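Local atomic coordinates of papain-like protease (Human betacoronavirus 2c EMC/2012, PDB entry 4RNA), a protein that probably cleaves the viral polyprotein as a papain-like cysteine protease with a zinc ion in its fingers. Residues A[215-220]-A[312-317]; A[115-120]-A[279-284]. All coordinates share one frame; numbering follows the deposited sequence.

Contact 1: residues A[215-220]-A[312-317]; sequences QTVEDL and VLFPGQ
Val217 and Phe314 meet through two torsion choices. Val217 holds CG1 anti to its backbone N (chi1 -176°), with CG2 beside that N, while Phe314 has CG anti to its own carbonyl carbon, swinging the ring toward residues 215-217. The two side chains slide past one another in opposite directions. Val217 CG2 lies 3.7 Å from the centroid of the Phe314 ring and only 12° off its normal, which defines a CH-pi contact centred over one face; its closest ring atom is Phe314 CD2, at 3.6 Å. The ring's edge meets a carbonyl: Gln215 O lies in the plane, 3.7 Å from Phe314 CE1, where its partial negative charge would suit the C-H rim. The same Gln215 O is 3.6 Å from Val312 CG2, and is thus flanked by two residues of the strand. Val217 CG1 meets Gln317 OE1 tip to tip at 3.6 Å. Gln317 bends at chi2, and its NE2 donates to Pro315 O at 3.0 Å, which limits the amide's rotation; OE1 has a weak bond from Arg221. No hydrogen bond links the segments, so the join rests on van der Waals and CH-pi contact. The helix start is set separately by Thr216 at the N-cap, whose OG1 accepts from Asp219 N at 2.9 Å with an N-H...O angle of 164°. Gln215 uses its amide elsewhere, NE2 bonding to Thr310 O and OE1 to Asn253 ND2. In the fold, the short helix 217-221 rests against residues 312-314 of strand 304-315 where the palm passes into the zinc-bearing fingers: strand 245-250 pairs with Val312 and Phe314 and brings Leu246 against Val217, and strand 233-242 packs on Leu220 and Gln317.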
loop_
_atom_site.group_PDB
_atom_site.type_symbol
_atom_site.label_atom_id
_atom_site.label_comp_id
_atom_site.label_asym_id
_atom_site.label_seq_id
_atom_site.Cartn_x
_atom_site.Cartn_y
_atom_site.Cartn_z
ATOM N N GLN A 215 13.226 17.853 -10.847
ATOM C CA GLN A 215 12.038 18.697 -10.733
ATOM C C GLN A 215 11.967 19.776 -11.840
ATOM O O GLN A 215 11.025 20.618 -11.810
ATOM C CB GLN A 215 12.040 19.302 -9.303
ATOM C CG GLN A 215 11.709 18.236 -8.221
ATOM C CD GLN A 215 12.180 18.621 -6.851
ATOM O OE1 GLN A 215 13.283 19.139 -6.696
ATOM N NE2 GLN A 215 11.355 18.381 -5.833
ATOM N N THR A 216 12.891 19.729 -12.840
ATOM C CA THR A 216 12.843 20.704 -13.981
ATOM C C THR A 216 13.100 19.931 -15.223
ATOM O O THR A 216 13.800 18.932 -15.130
ATOM C CB THR A 216 13.877 21.910 -13.922
ATOM O OG1 THR A 216 15.227 21.503 -14.111
ATOM C CG2 THR A 216 13.892 22.617 -12.534
ATOM N N VAL A 217 12.577 20.429 -16.332
ATOM C CA VAL A 217 12.852 19.879 -17.680
ATOM C C VAL A 217 14.334 20.047 -18.113
ATOM O O VAL A 217 14.870 19.161 -18.806
ATOM C CB VAL A 217 11.938 20.493 -18.729
ATOM C CG1 VAL A 217 12.214 19.787 -20.068
ATOM C CG2 VAL A 217 10.438 20.264 -18.355
ATOM N N GLU A 218 14.941 21.197 -17.789
ATOM C CA GLU A 218 16.424 21.386 -17.944
ATOM C C GLU A 218 17.192 20.276 -17.276
ATOM O O GLU A 218 18.056 19.702 -17.918
ATOM C CB GLU A 218 16.921 22.697 -17.343
ATOM C CG GLU A 218 16.456 23.904 -18.100
ATOM C CD GLU A 218 15.344 24.624 -17.362
ATOM O OE1 GLU A 218 15.307 25.884 -17.429
ATOM O OE2 GLU A 218 14.526 23.930 -16.701
ATOM N N ASP A 219 16.901 19.980 -15.993
ATOM C CA ASP A 219 17.586 18.843 -15.310
ATOM C C ASP A 219 17.270 17.534 -15.945
ATOM O O ASP A 219 18.174 16.702 -16.104
ATOM C CB ASP A 219 17.347 18.824 -13.820
ATOM C CG ASP A 219 17.952 20.058 -13.135
ATOM O OD1 ASP A 219 19.048 20.472 -13.594
ATOM O OD2 ASP A 219 17.371 20.631 -12.157
ATOM N N LEU A 220 16.030 17.363 -16.387
ATOM C CA LEU A 220 15.629 16.090 -16.968
ATOM C C LEU A 220 16.410 15.796 -18.206
ATOM O O LEU A 220 16.706 14.611 -18.504
ATOM C CB LEU A 220 14.137 16.067 -17.318
ATOM C CG LEU A 220 13.585 14.782 -17.840
ATOM C CD1 LEU A 220 13.492 13.656 -16.782
ATOM C CD2 LEU A 220 12.253 15.047 -18.561
ATOM N N VAL A 312 6.140 18.572 -9.546
ATOM C CA VAL A 312 5.990 19.758 -10.400
ATOM C C VAL A 312 5.318 19.318 -11.649
ATOM O O VAL A 312 5.747 18.294 -12.192
ATOM C CB VAL A 312 7.381 20.411 -10.771
ATOM C CG1 VAL A 312 7.189 21.640 -11.685
ATOM C CG2 VAL A 312 8.199 20.806 -9.524
ATOM N N LEU A 313 4.307 20.050 -12.100
ATOM C CA LEU A 313 3.594 19.608 -13.363
ATOM C C LEU A 313 3.935 20.481 -14.581
ATOM O O LEU A 313 3.748 21.673 -14.546
ATOM C CB LEU A 313 2.040 19.615 -13.119
ATOM C CG LEU A 313 1.129 19.198 -14.261
ATOM C CD1 LEU A 313 1.555 17.796 -14.834
ATOM C CD2 LEU A 313 -0.285 19.174 -13.724
ATOM N N PHE A 314 4.236 19.864 -15.742
ATOM C CA PHE A 314 4.588 20.604 -16.883
ATOM C C PHE A 314 3.591 20.226 -17.975
ATOM O O PHE A 314 2.951 19.169 -17.885
ATOM C CB PHE A 314 6.029 20.249 -17.361
ATOM C CG PHE A 314 7.123 20.853 -16.523
ATOM C CD1 PHE A 314 7.639 20.183 -15.384
ATOM C CD2 PHE A 314 7.670 22.113 -16.884
ATOM C CE1 PHE A 314 8.650 20.778 -14.579
ATOM C CE2 PHE A 314 8.662 22.719 -16.077
ATOM C CZ PHE A 314 9.130 22.068 -14.919
ATOM N N PRO A 315 3.450 21.112 -18.983
ATOM C CA PRO A 315 2.604 20.885 -20.195
ATOM C C PRO A 315 3.238 19.812 -21.062
ATOM O O PRO A 315 4.284 19.272 -20.670
ATOM C CB PRO A 315 2.589 22.251 -20.900
ATOM C CG PRO A 315 3.574 23.123 -20.212
ATOM C CD PRO A 315 3.883 22.530 -18.840
ATOM N N GLY A 316 2.586 19.438 -22.167
ATOM C CA GLY A 316 3.078 18.363 -23.048
ATOM C C GLY A 316 4.492 18.654 -23.548
ATOM O O GLY A 316 4.845 19.805 -23.794
ATOM N N GLN A 317 5.318 17.626 -23.709
ATOM C CA GLN A 317 6.667 17.844 -24.166
ATOM C C GLN A 317 6.698 17.485 -25.618
ATOM O O GLN A 317 5.953 16.611 -26.050
ATOM C CB GLN A 317 7.596 16.893 -23.408
ATOM C CG GLN A 317 7.458 17.086 -21.914
ATOM C CD GLN A 317 8.046 18.378 -21.494
ATOM O OE1 GLN A 317 9.210 18.612 -21.765
ATOM N NE2 GLN A 317 7.291 19.208 -20.744
#

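Contact 2: residues A[115-120]-A[279-284]; sequences LNAVIM and GHYVHA
Met120 and His283 supply the ring contact. With CG anti to its backbone N (chi1 177°), His283 swings its imidazole out to the helix, where Met120 CB sits over the centre of one face, 3.4 Å from the centroid and 15° off the normal, a tight CH-pi contact. Met120 SD stands obliquely, 4.6 Å from the same centroid, and the bend at chi3 turns CE back to 3.6 Å from His283 CD2. The apolar contact is Ala117 CB against Tyr281 CB, at 4.1 Å. No direct hydrogen bond joins the segments, but a water does, accepting from Asn116 ND2 and donating to Tyr281 O, each at 2.8 Å. Polar groups are satisfied from outside: Asn116 OD1 by Ser105 and Leu106, His283 ND1 by Asn269 and His283 NE2 by Arg285, which also bonds Met120 O. These partners fix the ring's rotation and are consistent with a neutral imidazole. Helix 115-120 runs 25° from parallel to strand 280-284, their axes approaching to 7.3 Å. The helix follows the modified Cys113, and the strand begins at His280, bonded to Asp295; as in papain-like proteases, these three probably form the catalytic triad. Helices 148-158 and 168-176 cover other sides of the helix, and strands 267-272 and 290-294 flank the strand.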
loop_
_atom_site.group_PDB
_atom_site.type_symbol
_atom_site.label_atom_id
_atom_site.label_comp_id
_atom_site.label_asym_id
_atom_site.label_seq_id
_atom_site.Cartn_x
_atom_site.Cartn_y
_atom_site.Cartn_z
ATOM N N LEU A 115 -3.865 14.689 0.897
ATOM C CA LEU A 115 -4.917 14.386 -0.077
ATOM C C LEU A 115 -5.336 15.588 -0.942
ATOM O O LEU A 115 -5.594 15.481 -2.106
ATOM C CB LEU A 115 -6.125 13.715 0.555
ATOM C CG LEU A 115 -5.954 12.284 1.021
ATOM C CD1 LEU A 115 -7.177 11.947 1.882
ATOM C CD2 LEU A 115 -5.886 11.312 -0.163
ATOM N N ASN A 116 -5.451 16.745 -0.335
ATOM C CA ASN A 116 -5.564 17.958 -1.127
ATOM C C ASN A 116 -4.514 18.094 -2.282
ATOM O O ASN A 116 -4.870 18.208 -3.513
ATOM C CB ASN A 116 -5.536 19.177 -0.151
ATOM C CG ASN A 116 -5.822 20.457 -0.895
ATOM O OD1 ASN A 116 -6.897 20.560 -1.473
ATOM N ND2 ASN A 116 -4.840 21.361 -1.001
ATOM N N ALA A 117 -3.232 17.901 -1.931
ATOM C CA ALA A 117 -2.115 17.940 -2.899
ATOM C C ALA A 117 -2.333 16.898 -3.984
ATOM O O ALA A 117 -2.270 17.210 -5.171
ATOM C CB ALA A 117 -0.772 17.716 -2.215
ATOM N N VAL A 118 -2.676 15.676 -3.586
ATOM C CA VAL A 118 -2.902 14.655 -4.601
ATOM C C VAL A 118 -4.083 14.978 -5.529
ATOM O O VAL A 118 -3.961 14.863 -6.753
ATOM C CB VAL A 118 -3.194 13.283 -3.920
ATOM C CG1 VAL A 118 -3.755 12.282 -4.939
ATOM C CG2 VAL A 118 -1.931 12.750 -3.293
ATOM N N ILE A 119 -5.239 15.315 -4.954
ATOM C CA ILE A 119 -6.463 15.504 -5.751
ATOM C C ILE A 119 -6.377 16.746 -6.689
ATOM O O ILE A 119 -6.701 16.687 -7.882
ATOM C CB ILE A 119 -7.719 15.590 -4.798
ATOM C CG1 ILE A 119 -8.009 14.208 -4.164
ATOM C CG2 ILE A 119 -8.976 16.080 -5.519
ATOM C CD1 ILE A 119 -8.703 14.379 -2.829
ATOM N N MET A 120 -5.858 17.841 -6.180
ATOM C CA MET A 120 -5.654 19.067 -7.003
ATOM C C MET A 120 -4.649 18.880 -8.102
ATOM O O MET A 120 -4.798 19.532 -9.109
ATOM C CB MET A 120 -5.183 20.229 -6.113
ATOM C CG MET A 120 -6.308 20.593 -5.185
ATOM S SD MET A 120 -6.040 22.180 -4.336
ATOM C CE MET A 120 -6.327 23.262 -5.731
ATOM N N GLY A 279 5.518 17.860 9.187
ATOM C CA GLY A 279 5.024 18.777 8.120
ATOM C C GLY A 279 3.624 18.908 7.511
ATOM O O GLY A 279 2.657 18.385 8.038
ATOM N N HIS A 280 3.540 19.618 6.375
ATOM C CA HIS A 280 2.285 20.073 5.824
ATOM C C HIS A 280 2.376 20.311 4.331
ATOM O O HIS A 280 3.346 20.911 3.856
ATOM C CB HIS A 280 1.945 21.348 6.570
ATOM C CG HIS A 280 0.722 22.008 6.092
ATOM N ND1 HIS A 280 -0.443 21.355 5.963
ATOM C CD2 HIS A 280 0.496 23.312 5.693
ATOM C CE1 HIS A 280 -1.371 22.197 5.492
ATOM N NE2 HIS A 280 -0.793 23.401 5.335
ATOM N N TYR A 281 1.396 19.822 3.557
ATOM C CA TYR A 281 1.462 19.930 2.098
ATOM C C TYR A 281 0.658 21.125 1.634
ATOM O O TYR A 281 -0.402 21.389 2.183
ATOM C CB TYR A 281 0.912 18.664 1.381
ATOM C CG TYR A 281 1.857 17.476 1.421
ATOM C CD1 TYR A 281 2.814 17.295 0.420
ATOM C CD2 TYR A 281 1.777 16.536 2.431
ATOM C CE1 TYR A 281 3.665 16.194 0.416
ATOM C CE2 TYR A 281 2.630 15.446 2.461
ATOM C CZ TYR A 281 3.573 15.281 1.446
ATOM O OH TYR A 281 4.445 14.208 1.438
ATOM N N VAL A 282 1.135 21.807 0.591
ATOM C CA VAL A 282 0.415 22.896 -0.015
ATOM C C VAL A 282 0.466 22.711 -1.524
ATOM O O VAL A 282 1.519 22.356 -2.112
ATOM C CB VAL A 282 1.055 24.246 0.425
ATOM C CG1 VAL A 282 0.315 25.457 -0.164
ATOM C CG2 VAL A 282 1.086 24.329 1.946
ATOM N N HIS A 283 -0.666 22.947 -2.190
ATOM C CA HIS A 283 -0.721 22.786 -3.639
ATOM C C HIS A 283 -0.678 24.176 -4.257
ATOM O O HIS A 283 -1.411 25.060 -3.802
ATOM C CB HIS A 283 -2.002 22.083 -4.072
ATOM C CG HIS A 283 -2.136 21.948 -5.596
ATOM N ND1 HIS A 283 -1.450 21.069 -6.266
ATOM C CD2 HIS A 283 -2.904 22.650 -6.519
ATOM C CE1 HIS A 283 -1.735 21.120 -7.582
ATOM N NE2 HIS A 283 -2.638 22.101 -7.762
ATOM N N ALA A 284 0.145 24.370 -5.299
ATOM C CA ALA A 284 0.303 25.694 -5.887
ATOM C C ALA A 284 -0.053 25.627 -7.362
ATOM O O ALA A 284 0.270 24.631 -8.085
ATOM C CB ALA A 284 1.731 26.248 -5.682
HETATM O O HOH W 1 -3.022 21.505 1.121
#

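How the contacts relate
Both contacts are buried and reach the same mixed sheet, in which strand 267-272 pairs with both 280-287 and 304-315, yet their nearest atoms are about 6 Å apart and do not touch. Contact 2 lies nearer the centre of the chain (12 Å against 20 Å) and joins the helical thumb to the palm; contact 1 lies where the palm passes into the fingers, with Gln215 also touching Arg29 of the second subunit. Neither has a direct hydrogen bond across, and each centres on an aliphatic carbon above a ring. They differ in what surrounds it: contact 1 uses a hydrocarbon ring, contact 2 a polar imidazole and a bridging water.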